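PDB 3TRG: acylphosphatase from Coxiella burnetii, which catalyses the hydrolysis of acyl phosphates to a carboxylate and phosphate. Local coordinates for residues A[10-15]-A[87-92]. Numbering follows the deposited sequence.
With EDO (1,2-ethanediol), chain C.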
ATOM      1  N   ASN A  10      17.251   6.482  -1.752  1.00  8.83           N
ATOM      2  CA  ASN A  10      16.057   6.928  -2.452  1.00  7.01           C
ATOM      3  C   ASN A  10      14.814   6.094  -2.179  1.00 10.37           C
ATOM      4  O   ASN A  10      13.776   6.312  -2.800  1.00 11.56           O
ATOM      5  CB  ASN A  10      16.323   6.969  -3.962  1.00 10.82           C
ATOM      6  CG  ASN A  10      17.210   8.128  -4.366  1.00  9.97           C
ATOM      7  OD1 ASN A  10      17.164   9.193  -3.760  1.00 12.60           O
ATOM      8  ND2 ASN A  10      18.027   7.922  -5.397  1.00 12.09           N
ATOM      9  N   GLU A  11      14.904   5.137  -1.264  1.00 10.31           N
ATOM     10  CA  GLU A  11      13.742   4.301  -0.978  1.00  9.77           C
ATOM     11  C   GLU A  11      13.473   4.179   0.515  1.00  9.46           C
ATOM     12  O   GLU A  11      14.385   4.286   1.340  1.00 10.58           O
ATOM     13  CB  GLU A  11      13.898   2.917  -1.618  1.00 12.26           C
ATOM     14  CG  GLU A  11      14.097   2.987  -3.125  1.00 11.41           C
ATOM     15  CD  GLU A  11      14.395   1.642  -3.763  1.00 16.72           C
ATOM     16  OE1 GLU A  11      14.376   0.612  -3.059  1.00 20.38           O
ATOM     17  OE2 GLU A  11      14.657   1.625  -4.981  1.00 17.70           O
ATOM     18  N   THR A  12      12.210   3.964   0.859  1.00  7.13           N
ATOM     19  CA  THR A  12      11.854   3.659   2.234  1.00  8.40           C
ATOM     20  C   THR A  12      10.627   2.758   2.241  1.00  7.96           C
ATOM     21  O   THR A  12      10.177   2.313   1.192  1.00  8.44           O
ATOM     22  CB  THR A  12      11.588   4.945   3.050  1.00  9.16           C
ATOM     23  OG1 THR A  12      11.518   4.623   4.443  1.00  9.49           O
ATOM     24  CG2 THR A  12      10.290   5.610   2.595  1.00  9.52           C
ATOM     25  N   CYS A  13      10.091   2.484   3.422  1.00  8.37           N
ATOM     26  CA  CYS A  13       8.902   1.652   3.537  1.00  6.24           C
ATOM     27  C   CYS A  13       7.878   2.328   4.437  1.00  6.71           C
ATOM     28  O   CYS A  13       8.242   3.056   5.370  1.00  7.20           O
ATOM     29  CB  CYS A  13       9.248   0.286   4.136  1.00  7.44           C
ATOM     30  SG  CYS A  13      10.303  -0.771   3.134  1.00  7.60           S
ATOM     31  N   ILE A  14       6.601   2.078   4.159  1.00  6.37           N
ATOM     32  CA  ILE A  14       5.525   2.534   5.033  1.00  5.69           C
ATOM     33  C   ILE A  14       4.583   1.377   5.364  1.00  8.06           C
ATOM     34  O   ILE A  14       4.512   0.390   4.624  1.00  8.13           O
ATOM     35  CB  ILE A  14       4.710   3.699   4.411  1.00  6.16           C
ATOM     36  CG1 ILE A  14       3.965   3.235   3.155  1.00  9.22           C
ATOM     37  CG2 ILE A  14       5.615   4.901   4.119  1.00  7.48           C
ATOM     38  CD1 ILE A  14       2.918   4.237   2.667  1.00 10.35           C
ATOM     39  N   HIS A  15       3.873   1.510   6.479  1.00  6.36           N
ATOM     40  CA  HIS A  15       2.820   0.584   6.864  1.00  6.21           C
ATOM     41  C   HIS A  15       1.513   1.371   6.888  1.00  8.08           C
ATOM     42  O   HIS A  15       1.484   2.512   7.348  1.00  8.98           O
ATOM     43  CB  HIS A  15       3.123  -0.002   8.244  1.00  8.88           C
ATOM     44  CG  HIS A  15       2.051  -0.904   8.771  1.00  8.95           C
ATOM     45  ND1 HIS A  15       1.139  -0.496   9.720  1.00 12.34           N
ATOM     46  CD2 HIS A  15       1.749  -2.193   8.488  1.00  7.84           C
ATOM     47  CE1 HIS A  15       0.321  -1.497  10.001  1.00 13.49           C
ATOM     48  NE2 HIS A  15       0.671  -2.539   9.266  1.00  9.91           N
ATOM     49  N   ILE A  87       8.243   3.108   8.294  1.00  7.19           N
ATOM     50  CA  ILE A  87       8.728   2.042   9.163  1.00  6.56           C
ATOM     51  C   ILE A  87      10.193   1.686   8.893  1.00  7.21           C
ATOM     52  O   ILE A  87      10.787   2.116   7.898  1.00  8.32           O
ATOM     53  CB  ILE A  87       7.862   0.759   9.029  1.00  7.57           C
ATOM     54  CG1 ILE A  87       7.861   0.249   7.583  1.00  7.11           C
ATOM     55  CG2 ILE A  87       6.426   1.012   9.519  1.00  8.02           C
ATOM     56  CD1 ILE A  87       7.158  -1.102   7.415  1.00 10.48           C
ATOM     57  N   VAL A  88      10.765   0.893   9.794  1.00  7.55           N
ATOM     58  CA  VAL A  88      12.057   0.265   9.558  1.00  6.62           C
ATOM     59  C   VAL A  88      11.988  -0.492   8.235  1.00  7.27           C
ATOM     60  O   VAL A  88      11.055  -1.267   8.002  1.00  9.26           O
ATOM     61  CB  VAL A  88      12.387  -0.718  10.695  1.00  6.72           C
ATOM     62  CG1 VAL A  88      13.670  -1.508  10.384  1.00  6.98           C
ATOM     63  CG2 VAL A  88      12.495   0.031  12.025  1.00  7.11           C
ATOM     64  N   VAL A  89      12.973  -0.273   7.371  1.00  7.45           N
ATOM     65  CA  VAL A  89      12.945  -0.856   6.035  1.00  7.17           C
ATOM     66  C   VAL A  89      12.938  -2.387   6.061  1.00  8.51           C
ATOM     67  O   VAL A  89      13.653  -3.012   6.850  1.00 10.58           O
ATOM     68  CB  VAL A  89      14.095  -0.312   5.161  1.00 10.37           C
ATOM     69  CG1 VAL A  89      14.342  -1.211   3.954  1.00 15.60           C
ATOM     70  CG2 VAL A  89      13.774   1.117   4.723  1.00 13.61           C
ATOM     71  N   GLU A  90      12.097  -2.966   5.207  1.00  8.58           N
ATOM     72  CA  GLU A  90      12.022  -4.407   5.002  1.00 11.63           C
ATOM     73  C   GLU A  90      12.293  -4.692   3.526  1.00 12.36           C
ATOM     74  O   GLU A  90      11.938  -3.893   2.660  1.00 12.91           O
ATOM     75  CB  GLU A  90      10.635  -4.932   5.406  1.00 11.06           C
ATOM     76  CG  GLU A  90      10.265  -4.638   6.855  1.00 12.41           C
ATOM     77  CD  GLU A  90       8.836  -5.022   7.215  1.00 19.49           C
ATOM     78  OE1 GLU A  90       8.124  -5.585   6.362  1.00 19.34           O
ATOM     79  OE2 GLU A  90       8.419  -4.760   8.360  1.00 18.78           O
ATOM     80  N   ASP A  91      12.925  -5.824   3.238  1.00 10.63           N
ATOM     81  CA  ASP A  91      13.298  -6.165   1.865  1.00 13.33           C
ATOM     82  C   ASP A  91      12.242  -7.049   1.204  1.00 14.34           C
ATOM     83  O   ASP A  91      11.911  -8.116   1.720  1.00 15.15           O
ATOM     84  CB  ASP A  91      14.657  -6.870   1.849  1.00 18.12           C
ATOM     85  CG  ASP A  91      15.213  -7.047   0.446  1.00 33.06           C
ATOM     86  OD1 ASP A  91      14.881  -6.234  -0.441  1.00 37.38           O
ATOM     87  OD2 ASP A  91      15.990  -8.001   0.233  1.00 40.68           O
ATOM     88  N   TYR A  92      11.707  -6.582   0.077  1.00 12.37           N
ATOM     89  CA  TYR A  92      10.785  -7.364  -0.744  1.00 12.65           C
ATOM     90  C   TYR A  92      11.200  -7.278  -2.204  1.00 16.38           C
ATOM     91  O   TYR A  92      11.661  -6.232  -2.659  1.00 18.05           O
ATOM     92  CB  TYR A  92       9.358  -6.835  -0.614  1.00 10.22           C
ATOM     93  CG  TYR A  92       8.798  -6.941   0.781  1.00 11.25           C
ATOM     94  CD1 TYR A  92       8.273  -8.137   1.244  1.00 14.30           C
ATOM     95  CD2 TYR A  92       8.799  -5.849   1.633  1.00 10.23           C
ATOM     96  CE1 TYR A  92       7.763  -8.245   2.522  1.00 16.17           C
ATOM     97  CE2 TYR A  92       8.293  -5.946   2.911  1.00 12.77           C
ATOM     98  CZ  TYR A  92       7.777  -7.146   3.349  1.00 13.47           C
ATOM     99  OH  TYR A  92       7.270  -7.256   4.620  1.00 16.03           O
TER
HETATM  100  C1  EDO C  97       0.187   2.974  10.636  1.00 24.86           C
HETATM  101  O1  EDO C  97       1.088   1.911  10.976  1.00 19.18           O
HETATM  102  C2  EDO C  97      -1.117   2.379  10.123  1.00 30.06           C
HETATM  103  O2  EDO C  97      -1.782   1.675  11.173  1.00 29.85           O
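With CG1 of Ile87 set between its own backbone N and carbonyl carbon (chi1 59°), that branch packs 3.7 Å from Cys13 CB, while the other, CG2, lies 3.7 Å from CB of His15. Cys13 and Ile87 are also joined through their backbones: Ile87 N donates to Cys13 O at 2.9 Å, nearly straight at the hydrogen (167°), although the donor stands above the carbonyl plane. Beyond Ile87 the chain leaves outer strand 78-87 and turns across strand 11-19. Val89 reaches back with both methyls, CG2 lying 4.0 Å from Thr12 CA and CG1 4.1 Å from Cys13 SG. Anti to its carbonyl carbon (chi1 -66°), that sulfur is disulfide-bonded to Cys57 of strand 52-57 and lies 3.5 Å from Glu90 N. Further on, Tyr92 OH donates to Glu90 OE1. His15 ND1 donates in the ring plane to O1 of an ethanediol, probably a crystallisation additive, and NE2 is hydrogen-bonded to Glu53 OE2. The contact thus ties strand 78-87 and its following loop to strand 11-19 of the acylphosphatase sheet, away from the predicted active-site residues. Its chemistry is mainly apolar: Cys13 N is buried with no partner in the model, and beyond the one backbone bond the loop meets the strand through apolar contacts beside the disulfide.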